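Local atomic coordinates of ATP-dependent Clp protease adapter protein ClpS 2 (Agrobacterium tumefaciens, PDB entry 4YJM), a protein that probably acts as an N-end rule adaptor that binds the N-terminal domain of the chaperone ClpA and modulates the substrate specificity of the ClpAP protease. Residues A[35-38]-A[39-42]; A[47-50]-A[51-55]; A[58-61]-A[62-66]; A[71-74]-A[75-78]. All coordinates share one frame; numbering follows the deposited sequence.

Contact 1 of 4, residues A[35-38]-A[39-42]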
loop_
_atom_site.group_PDB
_atom_site.type_symbol
_atom_site.label_atom_id
_atom_site.label_comp_id
_atom_site.label_asym_id
_atom_site.label_seq_id
_atom_site.Cartn_x
_atom_site.Cartn_y
_atom_site.Cartn_z
ATOM N N PRO A 35 -3.007 5.805 -12.277
ATOM C CA PRO A 35 -3.987 4.918 -12.915
ATOM C C PRO A 35 -4.295 3.662 -12.114
ATOM O O PRO A 35 -3.406 3.033 -11.538
ATOM C CB PRO A 35 -3.323 4.545 -14.254
ATOM C CG PRO A 35 -2.277 5.571 -14.478
ATOM C CD PRO A 35 -1.819 6.021 -13.121
ATOM N N ARG A 36 -5.572 3.296 -12.127
ATOM C CA ARG A 36 -6.083 2.138 -11.415
ATOM C C ARG A 36 -5.279 0.878 -11.774
ATOM O O ARG A 36 -4.919 0.088 -10.910
ATOM C CB ARG A 36 -7.569 1.972 -11.758
ATOM C CG ARG A 36 -8.294 0.802 -11.105
ATOM C CD ARG A 36 -9.816 0.902 -11.289
ATOM N NE ARG A 36 -10.337 2.192 -10.835
ATOM C CZ ARG A 36 -10.698 3.199 -11.629
ATOM N NH1 ARG A 36 -10.619 3.092 -12.950
ATOM N NH2 ARG A 36 -11.149 4.323 -11.094
ATOM N N GLU A 37 -4.987 0.704 -13.051
ATOM C CA GLU A 37 -4.321 -0.502 -13.511
ATOM C C GLU A 37 -2.851 -0.529 -13.085
ATOM O O GLU A 37 -2.280 -1.606 -12.932
ATOM C CB GLU A 37 -4.448 -0.636 -15.026
ATOM C CG GLU A 37 -5.848 -1.001 -15.480
ATOM C CD GLU A 37 -6.384 -2.227 -14.767
ATOM O OE1 GLU A 37 -5.582 -3.126 -14.434
ATOM O OE2 GLU A 37 -7.607 -2.283 -14.525
ATOM N N PHE A 38 -2.251 0.645 -12.893
ATOM C CA PHE A 38 -0.889 0.727 -12.359
ATOM C C PHE A 38 -0.882 0.287 -10.911
ATOM O O PHE A 38 -0.010 -0.475 -10.504
ATOM C CB PHE A 38 -0.304 2.143 -12.466
ATOM C CG PHE A 38 1.150 2.239 -12.021
ATOM C CD1 PHE A 38 2.184 1.741 -12.824
ATOM C CD2 PHE A 38 1.481 2.820 -10.817
ATOM C CE1 PHE A 38 3.526 1.828 -12.403
ATOM C CE2 PHE A 38 2.803 2.894 -10.390
ATOM C CZ PHE A 38 3.818 2.408 -11.178
ATOM N N VAL A 39 -1.848 0.754 -10.122
ATOM C CA VAL A 39 -1.886 0.361 -8.696
ATOM C C VAL A 39 -2.068 -1.135 -8.571
ATOM O O VAL A 39 -1.458 -1.760 -7.700
ATOM C CB VAL A 39 -3.008 1.102 -7.901
ATOM C CG1 VAL A 39 -3.015 0.732 -6.415
ATOM C CG2 VAL A 39 -2.823 2.583 -8.028
ATOM N N THR A 40 -2.913 -1.723 -9.404
ATOM C CA THR A 40 -3.092 -3.166 -9.397
ATOM C C THR A 40 -1.763 -3.916 -9.577
ATOM O O THR A 40 -1.477 -4.873 -8.843
ATOM C CB THR A 40 -4.089 -3.588 -10.479
ATOM O OG1 THR A 40 -5.406 -3.234 -10.051
ATOM C CG2 THR A 40 -4.046 -5.088 -10.738
ATOM N N VAL A 41 -0.924 -3.479 -10.511
ATOM C CA VAL A 41 0.300 -4.229 -10.764
ATOM C C VAL A 41 1.329 -3.927 -9.669
ATOM O O VAL A 41 2.105 -4.805 -9.322
ATOM C CB VAL A 41 0.865 -3.940 -12.171
ATOM C CG1 VAL A 41 -0.153 -4.348 -13.211
ATOM C CG2 VAL A 41 1.171 -2.462 -12.361
ATOM N N VAL A 42 1.287 -2.743 -9.062
ATOM C CA VAL A 42 2.141 -2.486 -7.893
ATOM C C VAL A 42 1.762 -3.395 -6.716
ATOM O O VAL A 42 2.624 -4.025 -6.096
ATOM C CB VAL A 42 2.082 -1.028 -7.449
ATOM C CG1 VAL A 42 2.759 -0.826 -6.085
ATOM C CG2 VAL A 42 2.769 -0.157 -8.499
#
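The N-terminal turns of helix 36-47 begin at Pro35, the N-cap residue, and run into Val39 to Val42. The Pro35 O accepts the amide of Val39 N at 3.1 Å with an N-H...O angle of 159°. Arg36 O is used twice. It takes Thr40 N at 3.1 Å, and Thr40 OG1 adds a weak bond to it. The hydroxyl can reach back because it lies beside its own backbone N, anti to the carbonyl carbon (chi1 -74°). Val42 N binds Phe38 O at 3.0 Å. Val41 N is shared between Glu37 O and Phe38 O, and both of its bonds are weak. In ClpS proteins this helix packs against helix 51-64. In relatives the pocket for the substrate's N-terminal residue is formed by the loop before this helix, its first turn and the second helix, and the same is probable here. Val39 and Thr40 are buried against that second helix. The main side-chain contact within the helix is made by Phe38 and Val42. The Phe38 CG is anti to the backbone N (chi1 -175°), which swings the ring along the helix toward its next turn. Val42 CG2 sits over one ring face, displaced toward the rim, 4.0 Å from the Phe38 ring centroid. This is a CH-pi contact, and its closest pair is Val42 CG2 to Phe38 CE2 at 3.6 Å. Val41 CG2 approaches Phe38 CD1 obliquely at 4.3 Å. Phe93 meets the Phe38 ring edge-to-face, and Leu95 also touches it.

Contact 2 of 4, residues A[47-50]-A[51-55]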
loop_
_atom_site.group_PDB
_atom_site.type_symbol
_atom_site.label_atom_id
_atom_site.label_comp_id
_atom_site.label_asym_id
_atom_site.label_seq_id
_atom_site.Cartn_x
_atom_site.Cartn_y
_atom_site.Cartn_z
ATOM N N PHE A 47 3.143 -6.872 -2.941
ATOM C CA PHE A 47 2.387 -7.512 -1.852
ATOM C C PHE A 47 1.747 -8.842 -2.248
ATOM O O PHE A 47 1.040 -9.459 -1.444
ATOM C CB PHE A 47 1.311 -6.547 -1.327
ATOM C CG PHE A 47 1.842 -5.258 -0.843
ATOM C CD1 PHE A 47 2.356 -5.148 0.435
ATOM C CD2 PHE A 47 1.823 -4.140 -1.646
ATOM C CE1 PHE A 47 2.824 -3.983 0.891
ATOM C CE2 PHE A 47 2.319 -2.939 -1.189
ATOM C CZ PHE A 47 2.803 -2.846 0.091
ATOM N N ARG A 48 1.993 -9.303 -3.469
ATOM C CA ARG A 48 1.471 -10.571 -3.947
ATOM C C ARG A 48 -0.069 -10.583 -3.937
ATOM O O ARG A 48 -0.682 -11.640 -3.867
ATOM C CB ARG A 48 2.045 -11.727 -3.108
ATOM C CG ARG A 48 3.590 -11.788 -3.125
ATOM C CD ARG A 48 4.150 -12.920 -2.262
ATOM N NE ARG A 48 3.674 -14.231 -2.695
ATOM C CZ ARG A 48 3.724 -15.333 -1.954
ATOM N NH1 ARG A 48 4.227 -15.297 -0.728
ATOM N NH2 ARG A 48 3.261 -16.475 -2.442
ATOM N N MET A 49 -0.684 -9.410 -4.032
ATOM C CA MET A 49 -2.133 -9.273 -3.870
ATOM C C MET A 49 -2.867 -9.475 -5.208
ATOM O O MET A 49 -2.449 -8.961 -6.249
ATOM C CB MET A 49 -2.432 -7.896 -3.240
ATOM C CG MET A 49 -3.867 -7.652 -2.959
ATOM S SD MET A 49 -4.031 -6.103 -2.098
ATOM C CE MET A 49 -3.576 -6.628 -0.422
ATOM N N SER A 50 -3.944 -10.258 -5.212
ATOM C CA SER A 50 -4.601 -10.559 -6.482
ATOM C C SER A 50 -5.348 -9.342 -7.012
ATOM O O SER A 50 -5.593 -8.368 -6.276
ATOM C CB SER A 50 -5.584 -11.723 -6.335
ATOM O OG SER A 50 -6.664 -11.317 -5.517
ATOM N N GLU A 51 -5.735 -9.414 -8.278
ATOM C CA GLU A 51 -6.495 -8.338 -8.894
ATOM C C GLU A 51 -7.771 -7.987 -8.108
ATOM O O GLU A 51 -7.951 -6.838 -7.716
ATOM C CB GLU A 51 -6.840 -8.711 -10.326
ATOM C CG GLU A 51 -7.449 -7.575 -11.101
ATOM C CD GLU A 51 -7.313 -7.765 -12.584
ATOM O OE1 GLU A 51 -6.160 -7.826 -13.057
ATOM O OE2 GLU A 51 -8.352 -7.864 -13.269
ATOM N N ASP A 52 -8.633 -8.968 -7.848
ATOM C CA ASP A 52 -9.891 -8.721 -7.138
ATOM C C ASP A 52 -9.671 -8.089 -5.768
ATOM O O ASP A 52 -10.340 -7.115 -5.399
ATOM C CB ASP A 52 -10.691 -10.022 -6.977
ATOM C CG ASP A 52 -11.262 -10.521 -8.287
ATOM O OD1 ASP A 52 -11.312 -9.739 -9.260
ATOM O OD2 ASP A 52 -11.674 -11.697 -8.343
ATOM N N THR A 53 -8.752 -8.655 -4.995
ATOM C CA THR A 53 -8.418 -8.100 -3.689
ATOM C C THR A 53 -7.902 -6.651 -3.775
ATOM O O THR A 53 -8.349 -5.772 -3.019
ATOM C CB THR A 53 -7.350 -8.957 -2.974
ATOM O OG1 THR A 53 -7.815 -10.315 -2.886
ATOM C CG2 THR A 53 -7.105 -8.430 -1.575
ATOM N N GLY A 54 -6.954 -6.427 -4.671
ATOM C CA GLY A 54 -6.450 -5.088 -4.959
ATOM C C GLY A 54 -7.551 -4.076 -5.258
ATOM O O GLY A 54 -7.526 -2.952 -4.747
ATOM N N ARG A 55 -8.530 -4.464 -6.078
ATOM C CA ARG A 55 -9.592 -3.544 -6.449
ATOM C C ARG A 55 -10.467 -3.205 -5.245
ATOM O O ARG A 55 -10.992 -2.097 -5.146
ATOM C CB ARG A 55 -10.451 -4.133 -7.584
ATOM C CG ARG A 55 -9.799 -4.140 -8.978
ATOM C CD ARG A 55 -10.737 -4.802 -9.984
ATOM N NE ARG A 55 -10.169 -4.932 -11.322
ATOM C CZ ARG A 55 -10.787 -5.534 -12.333
ATOM N NH1 ARG A 55 -11.990 -6.064 -12.162
ATOM N NH2 ARG A 55 -10.203 -5.609 -13.521
#
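Met49, which follows the end of helix 36-47 and the positive phi of Arg48, is the first residue of the linker to touch the next helix. Its CG is anti to the backbone N (chi1 -177°), and the chain bends at its last torsion. Met49 CG lies against the methyl of Thr53, 3.6 Å from Thr53 CG2, and the two side chains cross at about a right angle. The sulfur passes beside the helix backbone, with Met49 SD 3.9 Å from Gly54 CA. Val69 of strand 66-73 also touches Met49, so the side chain is held between the helix start and that strand. Ser50 comes next. The stretch is a short helix-to-helix connection: Ser50 is the N-cap of the second helix, which itself begins at Glu51. Ser50 O opens the helical bonding by accepting Gly54 N at 2.9 Å, with an N-H...O angle of 167°. Ser50 OG stands between its own backbone N and carbonyl carbon (chi1 68°). There it meets the hydroxyl of Thr53, with Ser50 OG 3.0 Å from Thr53 OG1; either group could donate this hydrogen bond. Inside the helix, Glu51 OE2 forms a salt bridge with Arg55 NH2 at 2.9 Å. The oxygen lies well out of the guanidinium plane, and no N-H points at it.

Contact 3 of 4, residues A[58-61]-A[62-66]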
loop_
_atom_site.group_PDB
_atom_site.type_symbol
_atom_site.label_atom_id
_atom_site.label_comp_id
_atom_site.label_asym_id
_atom_site.label_seq_id
_atom_site.Cartn_x
_atom_site.Cartn_y
_atom_site.Cartn_z
ATOM N N MET A 58 -8.451 -0.526 -3.243
ATOM C CA MET A 58 -8.710 0.779 -3.854
ATOM C C MET A 58 -10.076 1.406 -3.568
ATOM O O MET A 58 -10.154 2.587 -3.200
ATOM C CB MET A 58 -8.517 0.628 -5.323
ATOM C CG MET A 58 -7.045 0.356 -5.651
ATOM S SD MET A 58 -6.729 0.486 -7.442
ATOM C CE MET A 58 -7.107 -1.166 -7.976
ATOM N N MET A 59 -11.151 0.668 -3.804
ATOM C CA MET A 59 -12.473 1.165 -3.460
ATOM C C MET A 59 -12.491 1.657 -2.026
ATOM O O MET A 59 -13.092 2.680 -1.728
ATOM C CB MET A 59 -13.538 0.086 -3.644
ATOM C CG MET A 59 -13.936 -0.167 -5.081
ATOM S SD MET A 59 -15.270 -1.372 -5.190
ATOM C CE MET A 59 -16.606 -0.495 -4.377
ATOM N N THR A 60 -11.816 0.939 -1.134
ATOM C CA THR A 60 -11.794 1.334 0.269
ATOM C C THR A 60 -11.051 2.661 0.421
ATOM O O THR A 60 -11.499 3.551 1.157
ATOM C CB THR A 60 -11.131 0.256 1.167
ATOM O OG1 THR A 60 -11.917 -0.941 1.131
ATOM C CG2 THR A 60 -11.029 0.719 2.609
ATOM N N ALA A 61 -9.918 2.774 -0.266
ATOM C CA ALA A 61 -9.091 3.961 -0.163
ATOM C C ALA A 61 -9.873 5.162 -0.724
ATOM O O ALA A 61 -9.869 6.246 -0.137
ATOM C CB ALA A 61 -7.763 3.757 -0.906
ATOM N N HIS A 62 -10.575 4.948 -1.832
ATOM C CA HIS A 62 -11.422 5.993 -2.420
ATOM C C HIS A 62 -12.547 6.424 -1.464
ATOM O O HIS A 62 -12.905 7.606 -1.381
ATOM C CB HIS A 62 -12.025 5.513 -3.727
ATOM C CG HIS A 62 -12.864 6.551 -4.397
ATOM N ND1 HIS A 62 -12.321 7.600 -5.101
ATOM C CD2 HIS A 62 -14.205 6.725 -4.426
ATOM C CE1 HIS A 62 -13.295 8.367 -5.561
ATOM N NE2 HIS A 62 -14.447 7.858 -5.164
ATOM N N ARG A 63 -13.099 5.468 -0.729
ATOM C CA ARG A 63 -14.218 5.751 0.159
ATOM C C ARG A 63 -13.758 6.434 1.449
ATOM O O ARG A 63 -14.445 7.323 1.959
ATOM C CB ARG A 63 -14.974 4.459 0.487
ATOM C CG ARG A 63 -15.988 4.600 1.612
ATOM C CD ARG A 63 -16.770 3.321 1.817
ATOM N NE ARG A 63 -17.707 3.066 0.726
ATOM C CZ ARG A 63 -18.981 3.453 0.715
ATOM N NH1 ARG A 63 -19.497 4.122 1.738
ATOM N NH2 ARG A 63 -19.744 3.168 -0.329
ATOM N N PHE A 64 -12.600 6.033 1.972
ATOM C CA PHE A 64 -12.183 6.478 3.300
ATOM C C PHE A 64 -10.928 7.357 3.317
ATOM O O PHE A 64 -10.610 7.946 4.354
ATOM C CB PHE A 64 -11.958 5.260 4.202
ATOM C CG PHE A 64 -13.220 4.524 4.554
ATOM C CD1 PHE A 64 -14.144 5.086 5.415
ATOM C CD2 PHE A 64 -13.479 3.269 4.030
ATOM C CE1 PHE A 64 -15.305 4.415 5.741
ATOM C CE2 PHE A 64 -14.640 2.594 4.358
ATOM C CZ PHE A 64 -15.552 3.169 5.214
ATOM N N GLY A 65 -10.239 7.438 2.182
ATOM C CA GLY A 65 -8.948 8.124 2.045
ATOM C C GLY A 65 -7.710 7.221 2.087
ATOM O O GLY A 65 -6.670 7.521 1.486
ATOM N N SER A 66 -7.811 6.106 2.804
ATOM C CA SER A 66 -6.746 5.101 2.852
ATOM C C SER A 66 -7.307 3.690 3.053
ATOM O O SER A 66 -8.457 3.559 3.437
ATOM C CB SER A 66 -5.791 5.413 3.990
ATOM O OG SER A 66 -6.507 5.409 5.215
#
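Residues 58-65 form the C-terminal end of helix 51-64, closed at Gly65 before strand 66-73. Four successive backbone bonds join 58-61 to 62-65. The bond from His62 N to Met58 O is 2.8 Å long, with an N-H...O angle of 169°. Arg63 N then binds Met59 O, and Phe64 N binds Thr60 O at 2.8 Å. The last bond, Gly65 N to Ala61 O, is short at 2.6 Å but bent, with an angle of 133°. Gly65 is the first residue past the helix. It has a positive phi (99°), and with this backbone a side chain would collide with the carbonyl oxygen of Phe64, which glycine avoids. The chain turns there into the sheet. The CB of Ala61 faces the packed side and touches Ala67 of strand 66-73. Thr60 OG1 is hydrogen-bonded one turn back to Arg56 O. The Thr60 methyl is anti to the backbone N and turns toward Phe64. The two side chains meet obliquely, and Thr60 CG2 lies 3.8 Å from Phe64 CD2.

Contact 4 of 4, residues A[71-74]-A[75-78]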
loop_
_atom_site.group_PDB
_atom_site.type_symbol
_atom_site.label_atom_id
_atom_site.label_comp_id
_atom_site.label_asym_id
_atom_site.label_seq_id
_atom_site.Cartn_x
_atom_site.Cartn_y
_atom_site.Cartn_z
ATOM N N VAL A 71 -0.411 -6.099 7.535
ATOM C CA VAL A 71 0.082 -5.679 8.860
ATOM C C VAL A 71 1.235 -6.637 9.207
ATOM O O VAL A 71 1.078 -7.863 9.231
ATOM C CB VAL A 71 -0.991 -5.744 9.933
ATOM C CG1 VAL A 71 -0.488 -5.077 11.242
ATOM C CG2 VAL A 71 -2.336 -5.138 9.458
ATOM N N CYS A 72 2.435 -6.076 9.399
ATOM C CA CYS A 72 3.624 -6.912 9.537
ATOM C C CYS A 72 4.682 -6.225 10.402
ATOM O O CYS A 72 4.468 -5.134 10.909
ATOM C CB CYS A 72 4.207 -7.249 8.164
ATOM S SG CYS A 72 4.661 -5.808 7.176
ATOM N N GLU A 73 5.805 -6.901 10.584
ATOM C CA GLU A 73 6.922 -6.378 11.370
ATOM C C GLU A 73 7.323 -4.988 10.855
ATOM O O GLU A 73 7.325 -4.739 9.644
ATOM C CB GLU A 73 8.116 -7.357 11.283
ATOM C CG GLU A 73 9.442 -6.827 11.836
ATOM C CD GLU A 73 10.599 -7.818 11.684
ATOM O OE1 GLU A 73 10.437 -8.832 10.976
ATOM O OE2 GLU A 73 11.671 -7.579 12.275
ATOM N N ARG A 74 7.675 -4.099 11.772
ATOM C CA ARG A 74 7.947 -2.712 11.381
ATOM C C ARG A 74 8.923 -2.584 10.208
ATOM O O ARG A 74 8.641 -1.890 9.246
ATOM C CB ARG A 74 8.515 -1.939 12.584
ATOM C CG ARG A 74 8.678 -0.459 12.318
ATOM C CD ARG A 74 9.178 0.253 13.593
ATOM N NE ARG A 74 10.547 -0.135 13.893
ATOM C CZ ARG A 74 10.952 -0.626 15.057
ATOM N NH1 ARG A 74 10.096 -0.787 16.058
ATOM N NH2 ARG A 74 12.222 -0.953 15.209
ATOM N N ASP A 75 10.103 -3.203 10.299
ATOM C CA ASP A 75 11.107 -3.109 9.228
ATOM C C ASP A 75 10.551 -3.508 7.877
ATOM O O ASP A 75 10.841 -2.869 6.873
ATOM C CB ASP A 75 12.349 -3.977 9.539
ATOM C CG ASP A 75 13.069 -3.551 10.807
ATOM O OD1 ASP A 75 12.986 -2.366 11.188
ATOM O OD2 ASP A 75 13.735 -4.408 11.424
ATOM N N ILE A 76 9.750 -4.573 7.852
ATOM C CA ILE A 76 9.213 -5.072 6.607
ATOM C C ILE A 76 8.129 -4.129 6.090
ATOM O O ILE A 76 8.111 -3.803 4.900
ATOM C CB ILE A 76 8.648 -6.485 6.764
ATOM C CG1 ILE A 76 9.745 -7.402 7.322
ATOM C CG2 ILE A 76 8.084 -6.977 5.412
ATOM C CD1 ILE A 76 9.252 -8.780 7.685
ATOM N N ALA A 77 7.280 -3.633 6.989
ATOM C CA ALA A 77 6.269 -2.631 6.602
ATOM C C ALA A 77 6.897 -1.416 5.945
ATOM O O ALA A 77 6.439 -0.944 4.880
ATOM C CB ALA A 77 5.456 -2.201 7.818
ATOM N N GLU A 78 7.975 -0.911 6.555
ATOM C CA GLU A 78 8.666 0.271 6.037
ATOM C C GLU A 78 9.271 -0.028 4.678
ATOM O O GLU A 78 9.191 0.786 3.766
ATOM C CB GLU A 78 9.746 0.748 7.004
ATOM C CG GLU A 78 9.191 1.308 8.306
ATOM C CD GLU A 78 10.202 1.441 9.433
ATOM O OE1 GLU A 78 11.363 1.052 9.274
ATOM O OE2 GLU A 78 9.821 1.956 10.515
HETATM O O HOH W 1 12.621 0.093 11.454
#
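One water is gripped by Arg74, Asp75 and Glu78 on the first turn of helix 74-91. It accepts from Arg74 NE at 3.2 Å, and it lies in the plane of the guanidinium, at its edge. It donates to Asp75 OD1 at 2.5 Å and to Glu78 OE1 at 2.7 Å. The water thus joins a positive group to two carboxylates whose charged atoms do not touch it directly. Arg74 NE stays 4.0 Å from Glu78 OE2, too far for a salt bridge, though the opposite charges probably still attract. Arg74 and Glu78 run side by side and point the same way, with their flat groups 39° apart. Glu78 OE2 rests against the aliphatic part of the arginine, 3.2 Å from Arg74 CG. The backbone is bonded beneath them: Glu78 N binds Arg74 O, and Ala77 N binds Glu73 O at 2.9 Å with an N-H...O angle of 173°. On another side of the turn, Glu73 crosses Ile76 at about a right angle, and its OE1 approaches the Ile76 CD1 methyl. Cys72 SG stands between its backbone N and carbonyl carbon (chi1 58°). That places Cys72 SG over the start of the helix, 3.7 Å from Ala77 CB, with Ile76 CG2 also close. Ala77 and Arg74 both touch Tyr24 of the neighbouring strand 23-29. The whole is a tight strand-to-helix turn, where strand 66-73, at one edge of the ClpS sheet within this chain, leads through the N-cap Glu73 into helix 74-91.

How the contacts relate
The four contacts follow one another along the chain, and none nests in or crosses another. Each is local and closes only a turn or two. Contact 1 starts helix 36-47. Contact 2 joins the end of that helix to the start of helix 51-64, and contact 3 finishes the second helix and leads into strand 66-73. Contact 4 takes the far end of that strand into helix 74-91. Contacts 1 and 3 touch where Thr40 OG1 lies 3.4 Å from Met58 CE. Contact 1 also meets contact 2, with Thr40 CG2 4.2 Å from Glu51 OE1. Contacts 3 and 4 lie about 21 Å apart, centre to centre, on opposite sides of the chain's centre.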